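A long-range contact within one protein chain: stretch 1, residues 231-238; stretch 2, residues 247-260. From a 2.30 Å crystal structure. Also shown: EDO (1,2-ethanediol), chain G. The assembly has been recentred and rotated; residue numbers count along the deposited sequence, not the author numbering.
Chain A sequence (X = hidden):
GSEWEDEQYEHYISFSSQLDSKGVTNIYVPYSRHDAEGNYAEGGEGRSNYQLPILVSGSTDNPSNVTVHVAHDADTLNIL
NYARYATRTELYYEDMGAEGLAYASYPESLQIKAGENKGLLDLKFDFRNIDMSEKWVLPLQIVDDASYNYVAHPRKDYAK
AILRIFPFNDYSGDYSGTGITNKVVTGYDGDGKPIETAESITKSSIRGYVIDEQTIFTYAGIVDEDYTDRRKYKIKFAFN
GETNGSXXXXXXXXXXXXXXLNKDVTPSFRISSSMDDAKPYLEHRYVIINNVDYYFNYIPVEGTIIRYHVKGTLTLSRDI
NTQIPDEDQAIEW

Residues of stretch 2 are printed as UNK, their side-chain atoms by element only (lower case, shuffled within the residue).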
# COMPACT_ATOMS: atom_id res chain seq x y z
N ARG A 231 32.28 9.10 13.54
CA ARG A 231 33.14 8.87 14.71
C ARG A 231 34.11 10.03 14.97
O ARG A 231 34.52 10.24 16.12
CB ARG A 231 33.89 7.53 14.56
CG ARG A 231 32.94 6.30 14.48
CD ARG A 231 33.68 5.06 13.99
NE ARG A 231 32.85 3.85 13.92
CZ ARG A 231 32.12 3.48 12.86
NH1 ARG A 231 32.02 4.28 11.80
NH2 ARG A 231 31.44 2.33 12.88
N LYS A 232 34.43 10.82 13.93
CA LYS A 232 35.28 12.00 14.05
C LYS A 232 34.50 13.19 14.66
O LYS A 232 35.12 14.17 15.07
CB LYS A 232 35.81 12.40 12.64
CG LYS A 232 37.27 12.04 12.35
CD LYS A 232 37.76 12.58 10.97
CE LYS A 232 38.26 14.02 10.98
NZ LYS A 232 39.03 14.37 9.75
N TYR A 233 33.16 13.10 14.73
CA TYR A 233 32.31 14.22 15.16
C TYR A 233 31.37 13.95 16.37
O TYR A 233 30.23 14.43 16.37
CB TYR A 233 31.48 14.67 13.94
CG TYR A 233 32.37 15.03 12.76
CD1 TYR A 233 33.05 16.25 12.72
CD2 TYR A 233 32.57 14.13 11.71
CE1 TYR A 233 33.89 16.57 11.66
CE2 TYR A 233 33.41 14.45 10.64
CZ TYR A 233 34.07 15.66 10.63
OH TYR A 233 34.91 15.98 9.59
N LYS A 234 31.88 13.30 17.45
CA LYS A 234 31.05 13.07 18.65
C LYS A 234 31.14 14.22 19.66
O LYS A 234 32.23 14.56 20.14
CB LYS A 234 31.40 11.74 19.34
CG LYS A 234 31.14 10.53 18.45
CD LYS A 234 31.90 9.32 18.92
CE LYS A 234 31.20 8.57 20.03
NZ LYS A 234 32.10 7.57 20.62
N ILE A 235 29.98 14.80 20.01
CA ILE A 235 29.88 15.89 20.98
C ILE A 235 29.21 15.34 22.25
O ILE A 235 28.05 14.95 22.22
CB ILE A 235 29.11 17.12 20.38
CG1 ILE A 235 29.69 17.59 19.01
CG2 ILE A 235 29.02 18.26 21.40
CD1 ILE A 235 31.28 17.88 18.91
N LYS A 236 29.96 15.31 23.36
CA LYS A 236 29.50 14.77 24.64
C LYS A 236 28.71 15.78 25.43
O LYS A 236 29.11 16.94 25.50
CB LYS A 236 30.70 14.31 25.49
CG LYS A 236 31.39 13.06 24.97
CD LYS A 236 32.73 12.79 25.68
CE LYS A 236 32.62 12.42 27.16
NZ LYS A 236 33.95 12.42 27.84
N PHE A 237 27.59 15.32 26.03
CA PHE A 237 26.71 16.13 26.90
C PHE A 237 26.60 15.45 28.27
O PHE A 237 26.06 14.34 28.37
CB PHE A 237 25.32 16.32 26.29
CG PHE A 237 25.28 17.21 25.06
CD1 PHE A 237 25.67 16.73 23.81
CD2 PHE A 237 24.74 18.50 25.13
CE1 PHE A 237 25.61 17.55 22.68
CE2 PHE A 237 24.65 19.31 23.98
CZ PHE A 237 25.12 18.84 22.78
N ALA A 238 27.17 16.09 29.29
CA ALA A 238 27.18 15.58 30.67
C ALA A 238 26.22 16.42 31.48
O ALA A 238 26.36 17.63 31.49
CB ALA A 238 28.60 15.64 31.24
N UNK A 247 25.13 21.77 31.99
CA UNK A 247 25.55 20.72 31.07
C UNK A 247 27.03 21.01 30.70
O UNK A 247 27.40 22.16 30.46
c UNK A 247 23.18 20.26 30.23
c UNK A 247 25.14 19.57 28.81
c UNK A 247 24.62 20.61 29.82
N UNK A 248 27.88 19.97 30.71
CA UNK A 248 29.26 20.09 30.25
C UNK A 248 29.29 19.54 28.83
O UNK A 248 29.01 18.36 28.61
o UNK A 248 30.09 19.94 32.50
c UNK A 248 31.71 19.47 30.69
c UNK A 248 30.23 19.38 31.19
N UNK A 249 29.58 20.41 27.87
CA UNK A 249 29.69 20.03 26.47
C UNK A 249 31.16 19.87 26.14
O UNK A 249 31.93 20.80 26.34
c UNK A 249 27.46 21.13 25.82
c UNK A 249 29.20 20.60 24.06
c UNK A 249 28.97 21.02 25.51
c UNK A 249 26.66 22.18 24.90
N UNK A 250 31.56 18.71 25.66
CA UNK A 250 32.95 18.49 25.31
C UNK A 250 33.08 17.61 24.06
O UNK A 250 32.09 17.08 23.53
o UNK A 250 33.14 16.63 26.84
c UNK A 250 33.72 17.87 26.47
N UNK A 251 34.32 17.51 23.58
CA UNK A 251 34.70 16.75 22.41
C UNK A 251 36.07 16.16 22.67
O UNK A 251 37.01 16.91 22.91
c UNK A 251 34.69 17.64 21.18
s UNK A 251 35.09 16.78 19.65
N UNK A 252 36.18 14.82 22.66
CA UNK A 252 37.44 14.12 22.94
C UNK A 252 38.50 14.34 21.85
O UNK A 252 39.69 14.29 22.17
c UNK A 252 37.19 12.62 23.17
o UNK A 252 35.97 11.23 24.67
o UNK A 252 36.71 13.15 25.46
c UNK A 252 36.57 12.32 24.53
N UNK A 253 38.10 14.63 20.60
CA UNK A 253 39.03 14.97 19.53
C UNK A 253 38.80 16.44 19.10
O UNK A 253 38.73 16.74 17.91
o UNK A 253 36.53 14.06 18.30
n UNK A 253 37.64 13.94 16.33
c UNK A 253 37.60 13.98 17.66
c UNK A 253 38.93 13.99 18.34
N UNK A 254 38.69 17.34 20.08
CA UNK A 254 38.47 18.78 19.88
C UNK A 254 39.47 19.43 18.89
O UNK A 254 39.04 20.18 17.99
c UNK A 254 38.55 19.50 21.21
N UNK A 255 40.79 19.15 19.05
CA UNK A 255 41.86 19.74 18.22
C UNK A 255 41.77 19.34 16.74
O UNK A 255 42.09 20.15 15.87
c UNK A 255 43.26 19.37 18.76
o UNK A 255 42.31 21.54 21.15
c UNK A 255 43.50 19.70 20.23
o UNK A 255 44.35 21.92 20.40
c UNK A 255 43.38 21.16 20.62
N UNK A 256 41.33 18.11 16.47
CA UNK A 256 41.20 17.59 15.12
C UNK A 256 40.10 18.31 14.31
O UNK A 256 40.32 18.65 13.14
o UNK A 256 40.99 13.27 12.77
c UNK A 256 40.95 15.40 13.82
o UNK A 256 40.23 13.36 14.83
c UNK A 256 40.93 16.09 15.17
c UNK A 256 40.70 13.90 13.81
N UNK A 257 38.92 18.55 14.93
CA UNK A 257 37.77 19.13 14.25
C UNK A 257 37.58 20.62 14.62
O UNK A 257 36.53 21.21 14.33
c UNK A 257 36.73 16.81 14.04
c UNK A 257 34.49 17.85 16.16
c UNK A 257 36.51 18.26 14.52
c UNK A 257 36.03 18.30 15.99
N UNK A 258 38.62 21.21 15.20
CA UNK A 258 38.64 22.62 15.60
C UNK A 258 37.46 23.03 16.45
O UNK A 258 36.86 24.09 16.23
N UNK A 259 37.07 22.14 17.38
CA UNK A 259 35.94 22.32 18.29
C UNK A 259 36.22 23.48 19.21
O UNK A 259 37.35 23.64 19.68
c UNK A 259 32.40 21.27 21.90
c UNK A 259 33.19 20.96 19.65
c UNK A 259 33.70 21.43 22.33
c UNK A 259 34.51 21.11 20.07
c UNK A 259 32.14 21.05 20.56
c UNK A 259 34.76 21.35 21.42
c UNK A 259 35.65 21.02 19.08
N UNK A 260 35.21 24.33 19.40
CA UNK A 260 35.29 25.53 20.23
C UNK A 260 33.95 25.82 20.86
O UNK A 260 32.94 25.93 20.17
c UNK A 260 35.75 26.74 19.39
c UNK A 260 37.89 27.74 20.42
o UNK A 260 38.85 27.24 21.05
o UNK A 260 37.48 28.91 20.62
c UNK A 260 37.25 26.92 19.32
C1 EDO G . 31.78 7.26 23.97
O1 EDO G . 30.73 6.87 23.11
C2 EDO G . 32.15 6.12 24.94
O2 EDO G . 32.99 5.18 24.27
O HOH W 1 34.65 12.12 17.90
O HOH W 2 33.68 13.36 21.99

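Position 247 has three side-chain carbons, the first carrying the other two; one outer carbon lies 3.9 Å from Phe237 CD2. A fork of that size is Val247. Its CA also makes a CA-H...O contact with Ala238 O at 3.2 Å.

At 248 a carbon, CB, carries one oxygen and one carbon and lies 4.1 Å from Ala238 CB, on the same face of the sheet: Thr248. Its backbone pairs with Ala238 twice: Ala238 N to Thr248 O, 3.0 Å, and Thr248 N to Ala238 O, 2.9 Å.

Position 249 has four carbons, forked at the first with one arm two carbons long. The long arm's end is 3.6 Å from Phe237 CE2 and the short arm's carbon 3.5 Å from Ile235 CG2. This is Ile249.

At 250 one carbon is followed by one oxygen, 3.6 Å from Lys236 CB, giving Ser250. The backbones bond reciprocally, Lys236 N to Ser250 O at 2.8 Å and Ser250 N to Lys236 O at 3.0 Å.

At 251 a sulfur ends one carbon and lies 4.0 Å from Ile235 CD1, identifying Cys251.

Position 252 has two carbons, the second bearing two oxygens, one of them 3.7 Å from Lys236 NZ: a carboxylate on a short stem, Asp252. Its OD1 makes that contact, a long salt bridge.

At 253 the second of two carbons bears one oxygen and one nitrogen, the nitrogen 2.8 Å from Lys232 O, hence Asn253. ND2 donates to that oxygen at 171°. Its OD1 accepts from a water, 2.7 Å from the water oxygen, that also binds Arg231 O and Lys234 N.

A single carbon at 254, pointing away, is Ala254. Three carbons ending in two oxygens at 255, out of reach and poorly ordered, make Glu255. At 256 the same atoms, with CA-to-CB toward stretch 1, bring one oxygen 3.8 Å from Lys232 NZ: Glu256. OE2 makes this long salt bridge, and OE1 accepts from Asn253 ND2 at 3.0 Å.

At 257 four carbons fork like those of Ile249, the short arm 3.7 Å from Tyr233 CE1: Ile257. Position 258 has no side-chain atoms and a phi of 52°, which favours glycine: Gly258. At 259 a six-carbon ring on one carbon approaches Ile235 CD1 to 3.7 Å through a ring carbon: Phe259. At 260 three carbons and two terminal oxygens, out of reach, give Glu260.

The contact combines an antiparallel ladder (164° between strands) with apolar packing around Ile235 and Phe237. Beyond it, Asn253 joins the loop to Lys232 O, and two long salt bridges add charge pairing.

Stretch 2 (247-260) VTISCDNAEEIGFE
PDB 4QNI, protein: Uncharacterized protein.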